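Local coordinates for protein VIN1 (PDB 6BFI) that binds actin filaments and may take part in cell-cell adhesion, being a sponge homolog of vinculin, at residues His28-Glu32 with Ser33-Lys37; Pro166-Thr169 with Ser170-Val174; Leu325-Ile328 with Leu329-Glu333. All blocks are in the same frame, centred on the assembly; numbering follows the deposited sequence.

Contact 1 of 3, residues His28-Glu32 with Ser33-Lys37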
loop_
_atom_site.group_PDB
_atom_site.type_symbol
_atom_site.label_atom_id
_atom_site.label_comp_id
_atom_site.label_asym_id
_atom_site.label_seq_id
_atom_site.Cartn_x
_atom_site.Cartn_y
_atom_site.Cartn_z
ATOM N N HIS A 28 -39.414 13.861 -14.341
ATOM C CA HIS A 28 -40.696 13.336 -13.883
ATOM C C HIS A 28 -41.064 13.894 -12.517
ATOM O O HIS A 28 -42.228 14.228 -12.270
ATOM C CB HIS A 28 -40.669 11.812 -13.835
ATOM C CG HIS A 28 -41.922 11.213 -13.280
ATOM N ND1 HIS A 28 -43.151 11.367 -13.884
ATOM C CD2 HIS A 28 -42.140 10.475 -12.165
ATOM C CE1 HIS A 28 -44.070 10.739 -13.173
ATOM N NE2 HIS A 28 -43.484 10.190 -12.124
ATOM N N GLU A 29 -40.091 13.995 -11.610
ATOM C CA GLU A 29 -40.378 14.615 -10.322
ATOM C C GLU A 29 -40.521 16.127 -10.433
ATOM O O GLU A 29 -41.165 16.741 -9.576
ATOM C CB GLU A 29 -39.296 14.254 -9.306
ATOM C CG GLU A 29 -39.459 12.861 -8.718
ATOM C CD GLU A 29 -38.956 12.768 -7.291
ATOM O OE1 GLU A 29 -38.222 11.806 -6.978
ATOM O OE2 GLU A 29 -39.290 13.663 -6.485
ATOM N N GLN A 30 -39.943 16.734 -11.471
ATOM C CA GLN A 30 -40.120 18.164 -11.692
ATOM C C GLN A 30 -41.541 18.483 -12.133
ATOM O O GLN A 30 -42.071 19.548 -11.796
ATOM C CB GLN A 30 -39.108 18.658 -12.725
ATOM C CG GLN A 30 -39.183 20.143 -13.035
ATOM C CD GLN A 30 -38.039 20.605 -13.915
ATOM O OE1 GLN A 30 -36.881 20.246 -13.688
ATOM N NE2 GLN A 30 -38.356 21.401 -14.931
ATOM N N ALA A 31 -42.174 17.579 -12.882
ATOM C CA ALA A 31 -43.577 17.743 -13.239
ATOM C C ALA A 31 -44.516 17.215 -12.163
ATOM O O ALA A 31 -45.655 17.684 -12.060
ATOM C CB ALA A 31 -43.871 17.043 -14.569
ATOM N N GLU A 32 -44.062 16.250 -11.359
ATOM C CA GLU A 32 -44.878 15.752 -10.257
ATOM C C GLU A 32 -45.094 16.833 -9.207
ATOM O O GLU A 32 -46.201 16.979 -8.673
ATOM C CB GLU A 32 -44.223 14.520 -9.633
ATOM C CG GLU A 32 -45.028 13.881 -8.511
ATOM C CD GLU A 32 -46.208 13.075 -9.023
ATOM O OE1 GLU A 32 -46.117 12.537 -10.148
ATOM O OE2 GLU A 32 -47.224 12.980 -8.302
ATOM N N SER A 33 -44.051 17.601 -8.899
ATOM C CA SER A 33 -44.175 18.738 -7.999
ATOM C C SER A 33 -44.849 19.934 -8.654
ATOM O O SER A 33 -45.037 20.959 -7.988
ATOM C CB SER A 33 -42.794 19.146 -7.476
ATOM O OG SER A 33 -41.961 19.594 -8.531
ATOM N N GLY A 34 -45.211 19.833 -9.929
ATOM C CA GLY A 34 -45.903 20.912 -10.611
ATOM C C GLY A 34 -45.047 22.132 -10.869
ATOM O O GLY A 34 -45.505 23.262 -10.658
ATOM N N LEU A 35 -43.812 21.935 -11.323
ATOM C CA LEU A 35 -42.926 23.060 -11.585
ATOM C C LEU A 35 -42.945 23.455 -13.058
ATOM O O LEU A 35 -43.051 24.642 -13.383
ATOM C CB LEU A 35 -41.504 22.726 -11.124
ATOM C CG LEU A 35 -40.669 23.907 -10.620
ATOM C CD1 LEU A 35 -41.443 24.702 -9.582
ATOM C CD2 LEU A 35 -39.351 23.420 -10.041
ATOM N N LEU A 36 -42.850 22.470 -13.952
ATOM C CA LEU A 36 -42.978 22.690 -15.389
ATOM C C LEU A 36 -43.063 21.358 -16.124
ATOM O O LEU A 36 -42.192 20.498 -15.963
ATOM C CB LEU A 36 -41.807 23.517 -15.925
ATOM C CG LEU A 36 -41.835 23.821 -17.425
ATOM C CD1 LEU A 36 -43.193 24.361 -17.845
ATOM C CD2 LEU A 36 -40.738 24.804 -17.788
ATOM N N LYS A 37 -44.108 21.179 -16.929
ATOM C CA LYS A 37 -44.298 19.933 -17.664
ATOM C C LYS A 37 -43.252 19.815 -18.765
ATOM O O LYS A 37 -43.228 20.623 -19.700
ATOM C CB LYS A 37 -45.706 19.878 -18.253
ATOM C CG LYS A 37 -46.048 18.559 -18.922
ATOM C CD LYS A 37 -46.041 17.417 -17.919
ATOM C CE LYS A 37 -46.415 16.101 -18.577
ATOM N NZ LYS A 37 -46.397 14.976 -17.603
#
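A Schellman motif ends helix 8-32, with Gly-34 and Leu-35 turning back onto the last turn. The amide N of Leu-35 bonds Gln-30 O at 3.0 Å, almost in line with the carbonyl (C=O...N angle 168°), while Gly-34 N makes a weak bond to Ala-31 O at 3.1 Å. Gly-34 has the positive phi (70°) that reverses the chain, a conformation that costs a residue without a side chain little. Just before it, Ser-33 closes the regular pattern. Its N and OG both bond Glu-29 O, so one carbonyl serves two donors: OG lies in the carbonyl plane on a lone pair, whereas N approaches from above that plane. A chi1 of 64° turns OG back toward the helix. In this exposed corner of an all-helical protein, the loop that leads to helix 41-59 folds against the helix end. Gln-30 CG lies 4.0 Å from Leu-35 CB, the two side chains crossing at about a right angle, and the small methyl CB of Ala-31 meets Lys-37 CD at 4.0 Å. Lys-37 NZ hydrogen-bonds Gln-99 OE1 and Leu-95 O, and Glu-32 OE1 accepts a hydrogen bond from Gln-99 NE2.

Contact 2 of 3, residues Pro166-Thr169 with Ser170-Val174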
loop_
_atom_site.group_PDB
_atom_site.type_symbol
_atom_site.label_atom_id
_atom_site.label_comp_id
_atom_site.label_asym_id
_atom_site.label_seq_id
_atom_site.Cartn_x
_atom_site.Cartn_y
_atom_site.Cartn_z
ATOM N N PRO A 166 6.433 -19.689 -27.515
ATOM C CA PRO A 166 5.269 -19.091 -28.193
ATOM C C PRO A 166 4.030 -19.019 -27.316
ATOM O O PRO A 166 3.277 -18.040 -27.398
ATOM C CB PRO A 166 5.064 -20.007 -29.408
ATOM C CG PRO A 166 5.647 -21.303 -29.000
ATOM C CD PRO A 166 6.838 -20.952 -28.159
ATOM N N GLY A 167 3.799 -20.030 -26.475
ATOM C CA GLY A 167 2.672 -19.968 -25.557
ATOM C C GLY A 167 2.812 -18.853 -24.539
ATOM O O GLY A 167 1.857 -18.111 -24.280
ATOM N N MET A 168 4.005 -18.713 -23.952
ATOM C CA MET A 168 4.251 -17.626 -23.009
ATOM C C MET A 168 4.046 -16.267 -23.665
ATOM O O MET A 168 3.436 -15.368 -23.070
ATOM C CB MET A 168 5.666 -17.735 -22.437
ATOM C CG MET A 168 5.799 -18.705 -21.278
ATOM S SD MET A 168 4.941 -18.111 -19.811
ATOM C CE MET A 168 5.259 -19.441 -18.655
ATOM N N THR A 169 4.544 -16.098 -24.894
ATOM C CA THR A 169 4.334 -14.839 -25.603
ATOM C C THR A 169 2.850 -14.593 -25.853
ATOM O O THR A 169 2.360 -13.467 -25.681
ATOM C CB THR A 169 5.117 -14.841 -26.916
ATOM O OG1 THR A 169 6.522 -14.812 -26.634
ATOM C CG2 THR A 169 4.753 -13.634 -27.767
ATOM N N SER A 170 2.113 -15.640 -26.237
ATOM C CA SER A 170 0.678 -15.498 -26.463
ATOM C C SER A 170 -0.059 -15.113 -25.186
ATOM O O SER A 170 -1.067 -14.401 -25.244
ATOM C CB SER A 170 0.103 -16.795 -27.030
ATOM O OG SER A 170 0.141 -17.831 -26.064
ATOM N N MET A 171 0.418 -15.576 -24.030
ATOM C CA MET A 171 -0.207 -15.180 -22.771
ATOM C C MET A 171 0.117 -13.729 -22.431
ATOM O O MET A 171 -0.772 -12.952 -22.055
ATOM C CB MET A 171 0.243 -16.112 -21.646
ATOM C CG MET A 171 -0.376 -15.794 -20.294
ATOM S SD MET A 171 0.224 -16.861 -18.967
ATOM C CE MET A 171 1.941 -16.361 -18.883
ATOM N N MET A 172 1.389 -13.341 -22.574
ATOM C CA MET A 172 1.806 -12.004 -22.166
ATOM C C MET A 172 1.207 -10.925 -23.060
ATOM O O MET A 172 0.896 -9.828 -22.584
ATOM C CB MET A 172 3.330 -11.903 -22.164
ATOM C CG MET A 172 4.006 -12.792 -21.140
ATOM S SD MET A 172 5.799 -12.649 -21.210
ATOM C CE MET A 172 6.288 -14.025 -20.177
ATOM N N LYS A 173 1.054 -11.199 -24.359
ATOM C CA LYS A 173 0.441 -10.195 -25.223
ATOM C C LYS A 173 -1.027 -9.987 -24.869
ATOM O O LYS A 173 -1.539 -8.864 -24.964
ATOM C CB LYS A 173 0.590 -10.587 -26.695
ATOM C CG LYS A 173 -0.243 -11.782 -27.129
ATOM C CD LYS A 173 -0.305 -11.879 -28.646
ATOM C CE LYS A 173 -1.369 -12.864 -29.103
ATOM N NZ LYS A 173 -1.721 -12.651 -30.533
ATOM N N VAL A 174 -1.704 -11.048 -24.430
ATOM C CA VAL A 174 -3.121 -10.959 -24.103
ATOM C C VAL A 174 -3.326 -10.256 -22.766
ATOM O O VAL A 174 -4.204 -9.397 -22.638
ATOM C CB VAL A 174 -3.743 -12.367 -24.123
ATOM C CG1 VAL A 174 -4.911 -12.449 -23.176
ATOM C CG2 VAL A 174 -4.183 -12.724 -25.535
#
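Met-172 reaches back along its own helix to Met-168, one turn earlier. Its CB is 3.6 Å from Met-168 O, and CG comes closer to that oxygen, at 3.3 Å. Met-172 SD is 4.1 Å from Met-168 O, and the terminal methyl CE arrives 4.3 Å from Met-168 SD. With chi1 -65° CG stands beside the backbone N, and the chain beyond it is extended, which carries the methyl this far back. Met-171 also reaches this sulfur: its CE sits 3.6 Å from Met-168 SD, the two side chains side by side and pointing the same way. This is the i to i+3 and i to i+4 packing of an alpha-helix, here on the face of helix 154-178 turned into the helical bundle. Long, flexible methionines suit it, since Met-168 and Met-171 both reach Val-141 of helix 102-145, and Met-168 and Met-172 both touch Val-198 of helix 185-215. The backbone bond from Met-172 N to Met-168 O measures 2.9 Å. Around the helix, Ser-170 N bonds Pro-166 O at 2.9 Å; proline, lacking an amide hydrogen, leaves a kink in the helix here but can still accept through its carbonyl.

Contact 3 of 3, residues Leu325-Ile328 with Leu329-Glu333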
loop_
_atom_site.group_PDB
_atom_site.type_symbol
_atom_site.label_atom_id
_atom_site.label_comp_id
_atom_site.label_asym_id
_atom_site.label_seq_id
_atom_site.Cartn_x
_atom_site.Cartn_y
_atom_site.Cartn_z
ATOM N N LEU A 325 5.456 5.586 33.230
ATOM C CA LEU A 325 4.135 6.014 32.777
ATOM C C LEU A 325 3.029 5.336 33.577
ATOM O O LEU A 325 2.019 5.970 33.907
ATOM C CB LEU A 325 3.977 5.735 31.284
ATOM C CG LEU A 325 4.341 6.908 30.373
ATOM C CD1 LEU A 325 4.615 6.431 28.957
ATOM C CD2 LEU A 325 3.223 7.941 30.385
ATOM N N ASP A 326 3.200 4.053 33.904
ATOM C CA ASP A 326 2.219 3.375 34.746
ATOM C C ASP A 326 2.118 4.033 36.117
ATOM O O ASP A 326 1.017 4.197 36.658
ATOM C CB ASP A 326 2.575 1.895 34.886
ATOM C CG ASP A 326 1.710 1.003 34.017
ATOM O OD1 ASP A 326 0.515 1.322 33.841
ATOM O OD2 ASP A 326 2.226 -0.016 33.512
ATOM N N GLN A 327 3.259 4.423 36.694
ATOM C CA GLN A 327 3.234 5.109 37.982
ATOM C C GLN A 327 2.491 6.437 37.885
ATOM O O GLN A 327 1.663 6.762 38.749
ATOM C CB GLN A 327 4.660 5.323 38.490
ATOM C CG GLN A 327 4.738 5.912 39.887
ATOM C CD GLN A 327 4.212 4.968 40.952
ATOM O OE1 GLN A 327 4.164 3.752 40.753
ATOM N NE2 GLN A 327 3.811 5.524 42.091
ATOM N N ILE A 328 2.767 7.215 36.834
ATOM C CA ILE A 328 2.042 8.468 36.631
ATOM C C ILE A 328 0.546 8.204 36.502
ATOM O O ILE A 328 -0.281 8.982 36.996
ATOM C CB ILE A 328 2.595 9.215 35.402
ATOM C CG1 ILE A 328 4.038 9.659 35.652
ATOM C CG2 ILE A 328 1.728 10.418 35.068
ATOM C CD1 ILE A 328 4.605 10.531 34.553
ATOM N N LEU A 329 0.174 7.100 35.850
ATOM C CA LEU A 329 -1.241 6.769 35.712
ATOM C C LEU A 329 -1.872 6.464 37.064
ATOM O O LEU A 329 -2.988 6.915 37.353
ATOM C CB LEU A 329 -1.417 5.589 34.757
ATOM C CG LEU A 329 -1.829 5.951 33.328
ATOM C CD1 LEU A 329 -0.880 6.977 32.730
ATOM C CD2 LEU A 329 -1.895 4.705 32.458
ATOM N N LYS A 330 -1.175 5.697 37.906
ATOM C CA LYS A 330 -1.686 5.424 39.246
ATOM C C LYS A 330 -1.856 6.712 40.041
ATOM O O LYS A 330 -2.854 6.886 40.752
ATOM C CB LYS A 330 -0.753 4.457 39.973
ATOM C CG LYS A 330 -0.573 3.128 39.256
ATOM C CD LYS A 330 0.770 2.496 39.581
ATOM C CE LYS A 330 1.055 1.311 38.670
ATOM N NZ LYS A 330 2.432 0.776 38.859
ATOM N N GLU A 331 -0.895 7.634 39.921
ATOM C CA GLU A 331 -1.009 8.915 40.614
ATOM C C GLU A 331 -2.206 9.715 40.113
ATOM O O GLU A 331 -2.933 10.326 40.908
ATOM C CB GLU A 331 0.284 9.714 40.446
ATOM C CG GLU A 331 1.479 9.107 41.168
ATOM C CD GLU A 331 2.769 9.865 40.914
ATOM O OE1 GLU A 331 3.141 10.038 39.734
ATOM O OE2 GLU A 331 3.410 10.293 41.896
ATOM N N LEU A 332 -2.435 9.719 38.796
ATOM C CA LEU A 332 -3.582 10.436 38.249
ATOM C C LEU A 332 -4.895 9.829 38.725
ATOM O O LEU A 332 -5.846 10.555 39.040
ATOM C CB LEU A 332 -3.523 10.444 36.723
ATOM C CG LEU A 332 -2.662 11.535 36.089
ATOM C CD1 LEU A 332 -2.593 11.341 34.583
ATOM C CD2 LEU A 332 -3.211 12.911 36.434
ATOM N N GLU A 333 -4.969 8.497 38.785
ATOM C CA GLU A 333 -6.196 7.857 39.248
ATOM C C GLU A 333 -6.435 8.102 40.733
ATOM O O GLU A 333 -7.589 8.240 41.157
ATOM C CB GLU A 333 -6.153 6.361 38.938
ATOM C CG GLU A 333 -6.650 6.025 37.537
ATOM C CD GLU A 333 -6.186 4.666 37.049
ATOM O OE1 GLU A 333 -5.186 4.148 37.588
ATOM O OE2 GLU A 333 -6.821 4.118 36.123
#
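Ile-328 faces Leu-332 one helical turn on, its CG2 branch 4.4 Å from Leu-332 CD1. The two branches of the isoleucine go different ways. CG2, anti to the backbone N, lies on the side of Leu-332, whereas CG1, beside that N, comes within 4.2 Å of Glu-331 OE1. Leu-332 CG also rests against Ile-328 O, the carbonyl that accepts the amide of Leu-332. A beta-branched residue suits this place, being broad close to the backbone; its side chain also touches Ala-353 of helix 344-375.

Leu-329 is buried and lies over the previous turn. Its CD1 comes within 3.3 Å of Leu-325 O, the same oxygen that takes the backbone bond from Leu-329 N at 2.9 Å. Val-295 and Arg-296 of helix 289-306 touch this leucine from outside.

Gln-327 stands on the exposed side with Lys-330. The glutamine bends at chi2 (67°), bringing OE1 to 3.8 Å from Lys-330 CD, and the two side chains cross at about a right angle. The extended lysine lays its methylenes over Asp-326 O, CG at 3.2 Å, and its CE reaches 4.1 Å from Asp-326 CB. Lys-330 NZ stays 5.4 Å from Asp-326 OD1, too far for a salt bridge; the aspartate pairs through OD2 with Arg-303. Long polar chains fit here, since their carbons can lie along the helix while their polar ends can turn to solvent.

With leucine and isoleucine turned to neighbouring helices, Gln-327 and Lys-330 on the outer side and Glu-331 at the border, where it touches Leu-349, helix 312-338 has the amphipathic pattern typical of the helical bundles from which vinculin-family proteins are built.

Overall arrangement
The three contacts follow one another along a single chain and lie far apart, none touching another. Contacts 1 and 2 have centres about 57 Å apart, yet helix 102-145 runs between them: His-28 in contact 1 touches its Lys-105 and Leu-108, while Met-168 and Met-171 in contact 2 pack on its Val-141. Contact 3 is about 66 Å from each of the others, centre to centre, and lies across the centre of the chain from contact 2. Contact 1 is a helix end at the surface; contacts 2 and 3 are mid-helix turns, partly buried, each with apolar residues directed at two neighbouring helices. What the three share is the helical scaffold.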